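NAD-dependent dehydrogenase (Rhizobium meliloti, PDB 4Z0P) reduces glyoxylate and hydroxypyruvate with NADPH as the hydride donor, and binds oxalate in its active site. Local coordinates at residues S257-E262 with H283-S288. Sequence-based numbering, arbitrary orientation.
With NDP (NADPH dihydro-nicotinamide-adenine-dinucleotide phosphate), chain H; OXD (oxalic acid), chain C.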
# COMPACT_ATOMS: atom_id res chain seq x y z
N SER A 257 -2.88 5.47 12.42
CA SER A 257 -1.48 5.15 12.12
C SER A 257 -0.65 6.32 12.59
O SER A 257 -0.83 7.45 12.10
CB SER A 257 -1.26 4.95 10.62
OG SER A 257 -1.94 3.78 10.16
N LEU A 258 0.23 6.07 13.55
CA LEU A 258 1.07 7.14 14.11
C LEU A 258 2.53 6.79 13.90
O LEU A 258 3.01 5.76 14.40
CB LEU A 258 0.79 7.34 15.61
CG LEU A 258 -0.69 7.67 15.94
CD1 LEU A 258 -0.90 7.68 17.45
CD2 LEU A 258 -1.09 9.02 15.33
N ASP A 259 3.23 7.66 13.18
CA ASP A 259 4.68 7.58 12.99
C ASP A 259 5.43 8.53 13.90
O ASP A 259 6.65 8.44 14.03
CB ASP A 259 5.05 7.93 11.55
CG ASP A 259 6.51 7.59 11.22
OD1 ASP A 259 6.95 6.40 11.42
OD2 ASP A 259 7.22 8.52 10.77
N VAL A 260 4.69 9.49 14.48
CA VAL A 260 5.28 10.62 15.24
C VAL A 260 4.50 10.81 16.52
O VAL A 260 3.29 10.52 16.56
CB VAL A 260 5.34 11.91 14.39
CG1 VAL A 260 6.25 11.70 13.19
CG2 VAL A 260 3.95 12.31 13.92
N PHE A 261 5.19 11.26 17.56
CA PHE A 261 4.65 11.32 18.91
C PHE A 261 5.10 12.59 19.63
O PHE A 261 6.13 13.15 19.32
CB PHE A 261 5.05 10.07 19.71
CG PHE A 261 4.53 8.83 19.08
CD1 PHE A 261 3.25 8.39 19.34
CD2 PHE A 261 5.27 8.18 18.09
CE1 PHE A 261 2.75 7.27 18.68
CE2 PHE A 261 4.78 7.06 17.43
CZ PHE A 261 3.51 6.63 17.72
N GLU A 262 4.28 13.02 20.57
CA GLU A 262 4.56 14.25 21.34
C GLU A 262 5.92 14.18 22.04
O GLU A 262 6.61 15.20 22.14
CB GLU A 262 3.45 14.53 22.36
CG GLU A 262 2.10 14.90 21.78
CD GLU A 262 1.13 15.32 22.86
OE1 GLU A 262 1.32 16.39 23.47
OE2 GLU A 262 0.16 14.60 23.09
N HIS A 283 9.03 6.81 13.88
CA HIS A 283 9.46 7.98 13.12
C HIS A 283 10.36 7.58 11.95
O HIS A 283 11.51 8.02 11.81
CB HIS A 283 10.08 9.01 14.03
CG HIS A 283 10.17 10.37 13.43
ND1 HIS A 283 10.15 11.51 14.20
CD2 HIS A 283 10.30 10.79 12.15
CE1 HIS A 283 10.26 12.57 13.43
NE2 HIS A 283 10.35 12.17 12.18
N VAL A 284 9.80 6.70 11.13
CA VAL A 284 10.46 6.14 9.95
C VAL A 284 9.62 6.29 8.66
O VAL A 284 9.86 5.60 7.66
CB VAL A 284 10.81 4.64 10.17
CG1 VAL A 284 11.97 4.51 11.15
CG2 VAL A 284 9.61 3.81 10.62
N ALA A 285 8.64 7.20 8.64
CA ALA A 285 7.77 7.27 7.46
C ALA A 285 8.59 7.62 6.22
O ALA A 285 8.38 7.02 5.16
CB ALA A 285 6.64 8.26 7.66
N ALA A 286 9.55 8.54 6.36
CA ALA A 286 10.45 8.83 5.23
C ALA A 286 11.84 9.05 5.76
O ALA A 286 12.16 10.14 6.28
CB ALA A 286 9.96 10.03 4.45
N SER A 287 12.66 8.01 5.68
CA SER A 287 14.08 8.08 6.14
C SER A 287 14.87 8.95 5.17
O SER A 287 14.58 8.98 3.98
CB SER A 287 14.68 6.68 6.17
OG SER A 287 14.07 5.94 7.23
N SER A 288 15.87 9.65 5.68
CA SER A 288 16.77 10.41 4.81
C SER A 288 17.85 9.47 4.23
O SER A 288 18.60 8.84 4.97
CB SER A 288 17.44 11.55 5.59
OG SER A 288 16.52 12.58 5.90
PA NDP H . 6.27 21.81 2.92
O1A NDP H . 6.83 23.09 3.52
O2A NDP H . 6.54 21.56 1.47
O5B NDP H . 4.71 21.87 3.15
C5B NDP H . 4.09 22.29 4.35
C4B NDP H . 2.62 22.43 4.09
O4B NDP H . 2.00 22.69 5.35
C3B NDP H . 2.25 23.60 3.18
O3B NDP H . 1.15 23.20 2.38
C2B NDP H . 1.84 24.69 4.15
O2B NDP H . 0.92 25.63 3.65
C1B NDP H . 1.18 23.84 5.21
N9A NDP H . 1.08 24.60 6.47
C8A NDP H . 2.04 25.02 7.30
N7A NDP H . 1.59 25.68 8.35
C5A NDP H . 0.23 25.68 8.17
C6A NDP H . -0.83 26.23 8.91
N6A NDP H . -0.64 26.90 10.07
N1A NDP H . -2.10 26.05 8.45
C2A NDP H . -2.28 25.38 7.30
N3A NDP H . -1.35 24.83 6.51
C4A NDP H . -0.10 25.00 7.02
O3 NDP H . 6.82 20.65 3.89
PN NDP H . 6.99 19.11 3.40
O1N NDP H . 5.77 18.65 2.68
O2N NDP H . 8.32 18.93 2.74
O5D NDP H . 7.14 18.44 4.83
C5D NDP H . 6.06 18.49 5.73
C4D NDP H . 6.48 17.99 7.11
O4D NDP H . 6.58 16.57 7.12
C3D NDP H . 7.85 18.44 7.60
O3D NDP H . 7.80 19.78 8.12
C2D NDP H . 8.23 17.43 8.67
O2D NDP H . 7.79 17.87 9.97
C1D NDP H . 7.38 16.20 8.24
N1N NDP H . 8.20 15.04 7.88
C2N NDP H . 8.12 13.86 8.61
C3N NDP H . 8.86 12.76 8.28
C7N NDP H . 8.68 11.43 8.95
O7N NDP H . 9.58 10.58 8.79
N7N NDP H . 7.63 11.20 9.70
C4N NDP H . 9.82 12.85 7.16
C5N NDP H . 9.85 14.15 6.45
C6N NDP H . 9.07 15.16 6.79
P2B NDP H . 1.37 26.76 2.60
O1X NDP H . 1.58 26.00 1.31
O2X NDP H . 0.14 27.65 2.56
O3X NDP H . 2.59 27.40 3.15
C1 OXD C . 12.27 14.86 8.54
C2 OXD C . 12.05 13.80 9.52
O3 OXD C . 12.85 14.60 7.45
O4 OXD C . 12.84 12.84 9.58
O5 OXD C . 11.89 16.01 8.83
O6 OXD C . 11.07 13.86 10.28
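D259 reaches across to the backbone of H283, V284 and A285 and shows how one carboxylate can bind both a loop of the chain and a cofactor amide. CB points toward the 283-288 segment, and D259 CG, anti to the backbone N (chi1 -169°), comes within 3.4 Å of both V284 N and A285 N. From there the two oxygens divide the work. D259 OD1 accepts the N-H of V284 N through its syn lone pair, at 2.9 Å and 160°, and is also hydrogen-bonded to T281, just before the 283-288 segment. OD2 takes the amide of A285 from well above the carboxylate plane, while its second donor is the NADPH carboxamide: N7N lies 2.9 Å from D259 OD2 in a nearly straight bond (171°). The backbone carbonyl O of D259 also receives a weak bond from H283 N. Several donors converging on this buried carboxylate would be expected to favour its ionised form.

Strand 255-258 and strand 278-280 are neighbours in the parallel Rossmann sheet of the coenzyme domain; 257-262 runs off the C-terminal end of the first, and 283-288 lies in the loop after the second, on the side where such folds receive the dinucleotide. A286 N donates to O7N of NADPH at 3.2 Å, so both ends of the carboxamide are held, which should restrict its rotation.

Alongside, CG1 of V260 sits over the centre of one face of the H283 imidazole in a CH-pi contact, 4.0 Å from the ring centroid. In the plane of that ring, H283 NE2 donates to O6 of the bound oxalate at 2.6 Å; from the other nitrogen, ND1 is hydrogen-bonded to E264, the histidine-glutamate pairing familiar from D-2-hydroxyacid dehydrogenases.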